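Local coordinates for protein putative cytochrome P450 hydroxylase (Chondromyces apiculatus DSM 436, PDB 6GMF) that is a haem-dependent cytochrome P450 that acts as a terpene monooxygenase, probably inserting one oxygen atom of molecular oxygen into its substrates, at residues K157-D162 / T182-A187; E194-E199 / L204-L209; N15-F20 / A311-S316. All coordinates share one frame; numbering follows the deposited sequence.

Contact 1: K157-D162 / T182-A187; sequences KRWSDD and TQEFYA
The indole of Trp159 lies with one face over the backbone of Glu184 and Phe185, so that Phe185 CA sits 3.9 Å from the centroid of its six-membered ring and almost on the ring normal, a CH-pi contact. The two helices are F and G of the cytochrome P450 fold, the pair that in this family roofs the substrate side of the haem. The axes of segments 157-162 and 182-187 come within 9.8 Å, their directions 136° apart, and Trp159 bridges much of that gap. At chi1 -53° its CG stands beside its own backbone N, and the flat ring reaches across to the neighbouring helix. There its CE3 also meets Phe185 CD2 at 3.9 Å, and the Phe185 side chain in turn touches Asn228 of the long helix 220-251.

The polar edge of the same indole is used too. NE1 points at Glu184 OE2, 3.0 Å away and within the ring plane, using the anti lone pair of that oxygen. Arg158 NH2 approaches OE2 from the syn side at 2.9 Å, a salt bridge whose hydrogen bond is nearly straight (N-H...O 166°) and lies in the guanidinium plane but tilts out of the carboxylate plane. Guanidinium and carboxylate stand almost perpendicular; the direct bond to OE2 is from NH2 alone, NE reaching the same oxygen through a water. The other carboxylate oxygen, Glu184 OE1, is bound by Arg180 one turn back on its own helix, while Arg158 NH1 pairs with Asp155. With two cations about it, Glu184 is likely to remain ionised. The water accepts from Arg158 NE at 2.8 Å and donates to Glu184 OE2 at 2.8 Å.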
loop_
_atom_site.group_PDB
_atom_site.type_symbol
_atom_site.label_atom_id
_atom_site.label_comp_id
_atom_site.label_asym_id
_atom_site.label_seq_id
_atom_site.Cartn_x
_atom_site.Cartn_y
_atom_site.Cartn_z
ATOM N N LYS A 157 -12.880 12.438 0.148
ATOM C CA LYS A 157 -12.126 12.259 1.390
ATOM C C LYS A 157 -12.876 11.347 2.367
ATOM O O LYS A 157 -12.276 10.478 2.936
ATOM C CB LYS A 157 -11.783 13.597 2.045
ATOM C CG LYS A 157 -11.146 13.483 3.424
ATOM C CD LYS A 157 -10.755 14.820 4.006
ATOM C CE LYS A 157 -10.268 14.858 5.446
ATOM N NZ LYS A 157 -10.954 13.890 6.342
ATOM N N ARG A 158 -14.181 11.587 2.535
ATOM C CA ARG A 158 -14.938 10.792 3.460
ATOM C C ARG A 158 -14.946 9.323 3.018
ATOM O O ARG A 158 -14.756 8.455 3.816
ATOM C CB ARG A 158 -16.353 11.343 3.602
ATOM C CG ARG A 158 -17.198 10.568 4.597
ATOM C CD ARG A 158 -18.590 11.164 4.770
ATOM N NE ARG A 158 -19.479 11.077 3.630
ATOM C CZ ARG A 158 -19.701 12.032 2.716
ATOM N NH1 ARG A 158 -19.162 13.251 2.815
ATOM N NH2 ARG A 158 -20.396 11.740 1.633
ATOM N N TRP A 159 -15.185 9.083 1.733
ATOM C CA TRP A 159 -15.187 7.743 1.199
ATOM C C TRP A 159 -13.824 7.078 1.448
ATOM O O TRP A 159 -13.758 5.971 1.958
ATOM C CB TRP A 159 -15.533 7.709 -0.291
ATOM C CG TRP A 159 -16.805 8.407 -0.641
ATOM C CD1 TRP A 159 -17.929 8.490 0.138
ATOM C CD2 TRP A 159 -17.137 9.015 -1.895
ATOM N NE1 TRP A 159 -18.909 9.176 -0.538
ATOM C CE2 TRP A 159 -18.434 9.534 -1.770
ATOM C CE3 TRP A 159 -16.427 9.260 -3.071
ATOM C CZ2 TRP A 159 -19.055 10.218 -2.811
ATOM C CZ3 TRP A 159 -17.018 9.987 -4.071
ATOM C CH2 TRP A 159 -18.314 10.461 -3.938
ATOM N N SER A 160 -12.747 7.814 1.152
ATOM C CA SER A 160 -11.374 7.350 1.347
ATOM C C SER A 160 -11.160 7.006 2.824
ATOM O O SER A 160 -10.622 5.935 3.138
ATOM C CB SER A 160 -10.377 8.409 0.891
ATOM O OG SER A 160 -10.425 8.580 -0.510
ATOM N N ASP A 161 -11.555 7.907 3.729
ATOM C CA ASP A 161 -11.368 7.690 5.154
ATOM C C ASP A 161 -12.112 6.423 5.598
ATOM O O ASP A 161 -11.608 5.625 6.394
ATOM C CB ASP A 161 -11.830 8.876 5.995
ATOM C CG ASP A 161 -11.011 10.146 5.861
ATOM O OD1 ASP A 161 -9.839 10.065 5.413
ATOM O OD2 ASP A 161 -11.556 11.217 6.221
ATOM N N ASP A 162 -13.311 6.212 5.080
ATOM C CA ASP A 162 -14.147 5.095 5.488
ATOM C C ASP A 162 -13.623 3.768 4.932
ATOM O O ASP A 162 -13.923 2.708 5.458
ATOM C CB ASP A 162 -15.595 5.298 5.045
ATOM C CG ASP A 162 -16.361 6.324 5.868
ATOM O OD1 ASP A 162 -15.864 6.747 6.934
ATOM O OD2 ASP A 162 -17.442 6.701 5.409
ATOM N N THR A 182 -19.451 3.301 0.182
ATOM C CA THR A 182 -19.207 2.491 -0.991
ATOM C C THR A 182 -20.318 2.767 -2.014
ATOM O O THR A 182 -20.029 2.985 -3.183
ATOM C CB THR A 182 -19.074 0.998 -0.654
ATOM O OG1 THR A 182 -17.983 0.799 0.245
ATOM C CG2 THR A 182 -18.878 0.131 -1.874
ATOM N N GLN A 183 -21.590 2.798 -1.570
ATOM C CA GLN A 183 -22.717 3.121 -2.451
ATOM C C GLN A 183 -22.549 4.531 -3.037
ATOM O O GLN A 183 -22.744 4.705 -4.229
ATOM C CB GLN A 183 -24.085 3.006 -1.772
ATOM C CG GLN A 183 -24.501 1.569 -1.496
ATOM N N GLU A 184 -22.150 5.506 -2.208
ATOM C CA GLU A 184 -22.022 6.881 -2.733
ATOM C C GLU A 184 -20.877 6.989 -3.751
ATOM O O GLU A 184 -20.989 7.699 -4.771
ATOM C CB GLU A 184 -21.801 7.876 -1.599
ATOM C CG GLU A 184 -22.997 8.061 -0.689
ATOM C CD GLU A 184 -22.718 8.912 0.528
ATOM O OE1 GLU A 184 -23.692 9.276 1.226
ATOM O OE2 GLU A 184 -21.551 9.169 0.809
ATOM N N PHE A 185 -19.762 6.312 -3.455
ATOM C CA PHE A 185 -18.600 6.247 -4.371
ATOM C C PHE A 185 -19.047 5.794 -5.756
ATOM O O PHE A 185 -18.744 6.416 -6.760
ATOM C CB PHE A 185 -17.526 5.292 -3.840
ATOM C CG PHE A 185 -16.325 5.127 -4.753
ATOM C CD1 PHE A 185 -16.344 4.193 -5.790
ATOM C CD2 PHE A 185 -15.203 5.934 -4.626
ATOM C CE1 PHE A 185 -15.273 4.064 -6.663
ATOM C CE2 PHE A 185 -14.119 5.785 -5.492
ATOM C CZ PHE A 185 -14.153 4.857 -6.504
ATOM N N TYR A 186 -19.789 4.700 -5.782
ATOM C CA TYR A 186 -20.174 4.114 -7.073
ATOM C C TYR A 186 -21.282 4.934 -7.745
ATOM O O TYR A 186 -21.288 5.067 -8.937
ATOM C CB TYR A 186 -20.591 2.651 -6.947
ATOM C CG TYR A 186 -19.441 1.697 -6.747
ATOM C CD1 TYR A 186 -18.357 1.722 -7.611
ATOM C CD2 TYR A 186 -19.408 0.820 -5.691
ATOM C CE1 TYR A 186 -17.297 0.844 -7.464
ATOM C CE2 TYR A 186 -18.356 -0.074 -5.531
ATOM C CZ TYR A 186 -17.285 -0.036 -6.403
ATOM O OH TYR A 186 -16.248 -0.920 -6.289
ATOM N N ALA A 187 -22.140 5.582 -6.953
ATOM C CA ALA A 187 -23.181 6.408 -7.529
ATOM C C ALA A 187 -22.518 7.592 -8.239
ATOM O O ALA A 187 -22.775 7.898 -9.409
ATOM C CB ALA A 187 -24.138 6.829 -6.437
HETATM O O HOH W 1 -20.498 8.484 3.346
#

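Contact 2: E194-E199 / L204-L209; sequences EERRRE and LISQLL
The aliphatic part of Arg196 is laid alongside the hydroxyl of Ser206, and Leu209 comes in beside it to meet Arg196 and Arg197 together. This is the corner between helices G and H of the cytochrome P450 fold, where the end of helix 177-198 and the short helix 204-210 are joined by a short loop; the axes of 194-198 and 204-209 are 68° apart. The backbones are nearest at Arg196 and Ser206, whose CA atoms are 5.6 Å apart.

Arg196 bends at chi2 (-70°), which brings its CD close to the serine: CD to Ser206 OG is 3.2 Å, and CB and CG of Arg196 also border that oxygen. No hydrogen bond joins the two segments directly. Instead the polar ends share a mate in the connection: Asp203 OD1 forms a salt bridge with Arg196 NE and a hydrogen bond with Ser206 OG, and Ser206 OG is bonded to Arg201 N as well. The buried hydroxyl is thus satisfied by the connecting loop, and Asp203 is bonded to a side chain of each helix.

On the apolar flank, Arg196 CG approaches Ile205 CG2 at 4.4 Å, at the margin of contact. Leu209 crosses Arg197 at about a right angle, its CD1 3.8 Å from Arg197 CG and 4.0 Å from Arg196 CB. Beyond CG the Arg197 chain turns at chi3 (63°), and its guanidinium forms a salt bridge with Glu194 on the same helix, Arg197 NH1 lying 2.8 Å from Glu194 OE2 in a weak, bent hydrogen bond.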
loop_
_atom_site.group_PDB
_atom_site.type_symbol
_atom_site.label_atom_id
_atom_site.label_comp_id
_atom_site.label_asym_id
_atom_site.label_seq_id
_atom_site.Cartn_x
_atom_site.Cartn_y
_atom_site.Cartn_z
ATOM N N GLU A 194 -20.688 8.213 -17.111
ATOM C CA GLU A 194 -21.660 8.610 -18.188
ATOM C C GLU A 194 -21.292 9.994 -18.738
ATOM O O GLU A 194 -21.317 10.190 -19.973
ATOM C CB GLU A 194 -23.097 8.519 -17.673
ATOM C CG GLU A 194 -23.558 7.107 -17.338
ATOM C CD GLU A 194 -23.324 6.038 -18.399
ATOM O OE1 GLU A 194 -23.114 4.862 -18.025
ATOM O OE2 GLU A 194 -23.347 6.380 -19.592
ATOM N N GLU A 195 -20.893 10.932 -17.867
ATOM C CA GLU A 195 -20.455 12.256 -18.336
ATOM C C GLU A 195 -19.224 12.116 -19.241
ATOM O O GLU A 195 -19.130 12.770 -20.290
ATOM C CB GLU A 195 -20.173 13.229 -17.184
ATOM N N ARG A 196 -18.277 11.240 -18.888
ATOM C CA ARG A 196 -17.031 11.181 -19.656
ATOM C C ARG A 196 -17.223 10.379 -20.946
ATOM O O ARG A 196 -16.434 10.540 -21.858
ATOM C CB ARG A 196 -15.898 10.550 -18.840
ATOM C CG ARG A 196 -15.517 11.337 -17.583
ATOM C CD ARG A 196 -14.810 12.651 -17.854
ATOM N NE ARG A 196 -14.370 13.189 -16.564
ATOM C CZ ARG A 196 -15.079 13.984 -15.775
ATOM N NH1 ARG A 196 -16.216 14.520 -16.210
ATOM N NH2 ARG A 196 -14.616 14.266 -14.559
ATOM N N ARG A 197 -18.242 9.511 -21.013
ATOM C CA ARG A 197 -18.582 8.871 -22.278
ATOM C C ARG A 197 -18.985 9.970 -23.273
ATOM O O ARG A 197 -18.602 9.906 -24.428
ATOM C CB ARG A 197 -19.695 7.826 -22.156
ATOM C CG ARG A 197 -19.310 6.545 -21.426
ATOM C CD ARG A 197 -20.493 5.618 -21.238
ATOM N NE ARG A 197 -21.026 5.176 -22.523
ATOM C CZ ARG A 197 -22.243 4.673 -22.710
ATOM N NH1 ARG A 197 -23.057 4.494 -21.684
ATOM N NH2 ARG A 197 -22.649 4.365 -23.932
ATOM N N ARG A 198 -19.737 10.969 -22.798
ATOM C CA ARG A 198 -20.241 12.081 -23.646
ATOM C C ARG A 198 -19.089 13.017 -24.008
ATOM O O ARG A 198 -18.887 13.353 -25.166
ATOM C CB ARG A 198 -21.344 12.882 -22.933
ATOM C CG ARG A 198 -22.693 12.180 -22.815
ATOM C CD ARG A 198 -23.702 12.937 -21.957
ATOM N N GLU A 199 -18.340 13.457 -22.994
ATOM C CA GLU A 199 -17.250 14.418 -23.168
ATOM C C GLU A 199 -16.053 13.918 -22.376
ATOM O O GLU A 199 -15.935 14.183 -21.174
ATOM C CB GLU A 199 -17.625 15.808 -22.650
ATOM C CG GLU A 199 -16.554 16.858 -22.877
ATOM N N LEU A 204 -8.477 9.526 -15.486
ATOM C CA LEU A 204 -8.387 8.083 -15.524
ATOM C C LEU A 204 -9.716 7.435 -15.923
ATOM O O LEU A 204 -9.732 6.357 -16.580
ATOM C CB LEU A 204 -7.992 7.614 -14.124
ATOM C CG LEU A 204 -6.831 6.666 -13.961
ATOM C CD1 LEU A 204 -5.678 6.933 -14.907
ATOM C CD2 LEU A 204 -6.393 6.719 -12.505
ATOM N N ILE A 205 -10.842 8.020 -15.539
ATOM C CA ILE A 205 -12.134 7.408 -15.935
ATOM C C ILE A 205 -12.253 7.447 -17.461
ATOM O O ILE A 205 -12.625 6.447 -18.072
ATOM C CB ILE A 205 -13.354 8.042 -15.262
ATOM C CG1 ILE A 205 -13.255 7.955 -13.735
ATOM C CG2 ILE A 205 -14.627 7.381 -15.808
ATOM C CD1 ILE A 205 -13.419 6.544 -13.173
ATOM N N SER A 206 -11.930 8.597 -18.045
ATOM C CA SER A 206 -11.960 8.771 -19.511
ATOM C C SER A 206 -11.033 7.763 -20.183
ATOM O O SER A 206 -11.424 7.131 -21.181
ATOM C CB SER A 206 -11.573 10.151 -19.922
ATOM O OG SER A 206 -12.502 11.105 -19.439
ATOM N N GLN A 207 -9.823 7.614 -19.631
ATOM C CA GLN A 207 -8.840 6.761 -20.232
ATOM C C GLN A 207 -9.226 5.285 -20.083
ATOM O O GLN A 207 -8.928 4.492 -20.965
ATOM C CB GLN A 207 -7.448 7.035 -19.673
ATOM C CG GLN A 207 -6.927 8.433 -19.936
ATOM N N LEU A 208 -9.837 4.884 -18.963
ATOM C CA LEU A 208 -10.301 3.533 -18.781
ATOM C C LEU A 208 -11.411 3.210 -19.785
ATOM O O LEU A 208 -11.421 2.132 -20.344
ATOM C CB LEU A 208 -10.763 3.314 -17.329
ATOM C CG LEU A 208 -9.637 3.195 -16.293
ATOM C CD1 LEU A 208 -10.174 3.510 -14.916
ATOM C CD2 LEU A 208 -8.939 1.837 -16.316
ATOM N N LEU A 209 -12.300 4.171 -20.053
ATOM C CA LEU A 209 -13.385 3.986 -20.996
ATOM C C LEU A 209 -12.839 3.813 -22.412
ATOM O O LEU A 209 -13.446 3.039 -23.177
ATOM C CB LEU A 209 -14.322 5.194 -20.937
ATOM C CG LEU A 209 -15.241 5.252 -19.731
ATOM C CD1 LEU A 209 -15.900 6.626 -19.683
ATOM C CD2 LEU A 209 -16.289 4.150 -19.779
#

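Contact 3: N15-F20 / A311-S316; sequences NPYALF and ANRDES
A buried cation-pi stack of Arg313 on Tyr17 joins helix 16-26, near the N-terminus, to the turn that follows the short helix 308-312. The guanidinium lies flat on the ring, planes 4° apart, with Arg313 CZ 3.5 Å from the ring centroid. NH2 comes nearest, 3.4 Å from Tyr17 CE2, while NH1 sits over Tyr17 CG at 3.5 Å. The arginine chain kinks at chi2 (-131°, well off a staggered value) and crosses the tyrosine at about a right angle. Toward the rim of the opposite face lies Pro16 CG, and Tyr17 OH is hydrogen-bonded to Glu277 OE2.

In cytochrome P450 terms, helix A here meets the residues that follow helix 308-312, itself next in the chain after strand 303-306. The neighbouring Asn312 O receives Arg275 NH1, whose sequence setting matches the ExxR motif of the K helix. Tyr276, next to it, supplies a carbonyl to Arg313 NH2 and a second aromatic ring for cation-pi contact, and Asp322 forms a salt bridge with NH1. With an alanine here in place of Tyr17, the guanidinium would probably lose the flat surface supporting one face, and Glu277 its hydroxyl partner.

Asn15 OD1 caps helix 16-26 by accepting from Tyr17 N at 3.2 Å, and Asp314 OD1 accepts from Ser316 N at 2.9 Å in an Asx turn.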
loop_
_atom_site.group_PDB
_atom_site.type_symbol
_atom_site.label_atom_id
_atom_site.label_comp_id
_atom_site.label_asym_id
_atom_site.label_seq_id
_atom_site.Cartn_x
_atom_site.Cartn_y
_atom_site.Cartn_z
ATOM N N ASN A 15 5.957 -4.918 17.481
ATOM C CA ASN A 15 7.117 -5.334 16.799
ATOM C C ASN A 15 6.877 -6.717 16.223
ATOM O O ASN A 15 7.285 -7.732 16.765
ATOM C CB ASN A 15 8.376 -5.321 17.676
ATOM C CG ASN A 15 9.575 -5.896 16.960
ATOM O OD1 ASN A 15 9.623 -5.906 15.726
ATOM N ND2 ASN A 15 10.492 -6.492 17.709
ATOM N N PRO A 16 6.276 -6.796 15.021
ATOM C CA PRO A 16 5.988 -8.081 14.396
ATOM C C PRO A 16 7.254 -8.839 13.968
ATOM O O PRO A 16 7.209 -10.044 13.742
ATOM C CB PRO A 16 5.101 -7.678 13.201
ATOM C CG PRO A 16 5.577 -6.291 12.869
ATOM C CD PRO A 16 5.864 -5.656 14.212
ATOM N N TYR A 17 8.393 -8.146 13.872
ATOM C CA TYR A 17 9.596 -8.735 13.358
ATOM C C TYR A 17 10.202 -9.761 14.321
ATOM O O TYR A 17 10.985 -10.645 13.891
ATOM C CB TYR A 17 10.596 -7.639 12.984
ATOM C CG TYR A 17 9.974 -6.656 12.042
ATOM C CD1 TYR A 17 9.765 -7.023 10.726
ATOM C CD2 TYR A 17 9.482 -5.433 12.473
ATOM C CE1 TYR A 17 9.130 -6.176 9.847
ATOM C CE2 TYR A 17 8.863 -4.559 11.601
ATOM C CZ TYR A 17 8.654 -4.960 10.292
ATOM O OH TYR A 17 8.073 -4.135 9.372
ATOM N N ALA A 18 9.816 -9.668 15.599
ATOM C CA ALA A 18 10.256 -10.662 16.569
ATOM C C ALA A 18 9.553 -12.011 16.301
ATOM O O ALA A 18 10.215 -13.070 16.172
ATOM C CB ALA A 18 10.006 -10.126 17.959
ATOM N N LEU A 19 8.227 -11.948 16.127
ATOM C CA LEU A 19 7.463 -13.088 15.688
ATOM C C LEU A 19 8.031 -13.632 14.369
ATOM O O LEU A 19 8.186 -14.848 14.228
ATOM C CB LEU A 19 5.992 -12.710 15.534
ATOM C CG LEU A 19 5.132 -13.704 14.754
ATOM C CD1 LEU A 19 4.905 -14.980 15.541
ATOM C CD2 LEU A 19 3.805 -13.084 14.351
ATOM N N PHE A 20 8.284 -12.747 13.393
ATOM C CA PHE A 20 8.678 -13.208 12.070
ATOM C C PHE A 20 9.999 -13.981 12.156
ATOM O O PHE A 20 10.181 -14.977 11.511
ATOM C CB PHE A 20 8.753 -12.062 11.056
ATOM C CG PHE A 20 7.443 -11.328 10.816
ATOM C CD1 PHE A 20 6.199 -11.921 11.028
ATOM C CD2 PHE A 20 7.464 -10.035 10.330
ATOM C CE1 PHE A 20 5.028 -11.239 10.748
ATOM C CE2 PHE A 20 6.295 -9.350 10.070
ATOM C CZ PHE A 20 5.073 -9.962 10.255
ATOM N N ALA A 311 9.822 -11.764 4.747
ATOM C CA ALA A 311 10.723 -11.999 3.621
ATOM C C ALA A 311 11.726 -10.838 3.546
ATOM O O ALA A 311 12.944 -11.051 3.363
ATOM C CB ALA A 311 9.923 -12.103 2.339
ATOM N N ASN A 312 11.230 -9.610 3.757
ATOM C CA ASN A 312 12.074 -8.389 3.594
ATOM C C ASN A 312 13.032 -8.237 4.770
ATOM O O ASN A 312 13.972 -7.447 4.702
ATOM C CB ASN A 312 11.213 -7.146 3.416
ATOM C CG ASN A 312 10.541 -7.125 2.068
ATOM O OD1 ASN A 312 11.009 -7.807 1.157
ATOM N ND2 ASN A 312 9.513 -6.293 1.917
ATOM N N ARG A 313 12.801 -8.964 5.863
ATOM C CA ARG A 313 13.743 -8.968 6.979
ATOM C C ARG A 313 14.435 -10.320 7.167
ATOM O O ARG A 313 14.897 -10.640 8.273
ATOM C CB ARG A 313 13.013 -8.473 8.210
ATOM C CG ARG A 313 12.759 -6.981 8.145
ATOM C CD ARG A 313 13.201 -6.372 9.436
ATOM N NE ARG A 313 12.628 -5.090 9.689
ATOM C CZ ARG A 313 12.609 -4.534 10.883
ATOM N NH1 ARG A 313 13.169 -5.161 11.926
ATOM N NH2 ARG A 313 12.011 -3.385 11.035
ATOM N N ASP A 314 14.572 -11.077 6.093
ATOM C CA ASP A 314 15.142 -12.391 6.163
ATOM C C ASP A 314 16.642 -12.243 5.932
ATOM O O ASP A 314 17.016 -11.834 4.838
ATOM C CB ASP A 314 14.463 -13.315 5.159
ATOM C CG ASP A 314 14.928 -14.751 5.195
ATOM O OD1 ASP A 314 16.006 -14.992 5.817
ATOM O OD2 ASP A 314 14.214 -15.621 4.601
ATOM N N GLU A 315 17.434 -12.643 6.935
ATOM C CA GLU A 315 18.894 -12.569 6.900
ATOM C C GLU A 315 19.479 -13.344 5.710
ATOM O O GLU A 315 20.557 -12.968 5.206
ATOM C CB GLU A 315 19.477 -13.106 8.215
ATOM N N SER A 316 18.765 -14.377 5.242
ATOM C CA SER A 316 19.115 -15.177 4.039
ATOM C C SER A 316 19.355 -14.278 2.837
ATOM O O SER A 316 20.121 -14.615 1.951
ATOM C CB SER A 316 17.999 -16.136 3.636
ATOM O OG SER A 316 17.889 -17.170 4.574
#

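In the fold
Contacts 1 and 2 follow one another along helix 177-198, their centres 19 Å apart and their nearest atoms about 7 Å apart. Phe189 on that helix links them, its ring meeting Phe185 of contact 1 and its side chain touching Ile205 of contact 2. Contact 3 lies across the centre of the chain, its centre 35 Å from that of contact 1 and 44 Å from that of contact 2, and the chain loop it closes encloses both. None belongs to the haem site, where Cys343 is the axial iron ligand, yet the side chains of Phe185 and Tyr17 lie about 11 Å from the haem, and that of Ile205 about 12 Å.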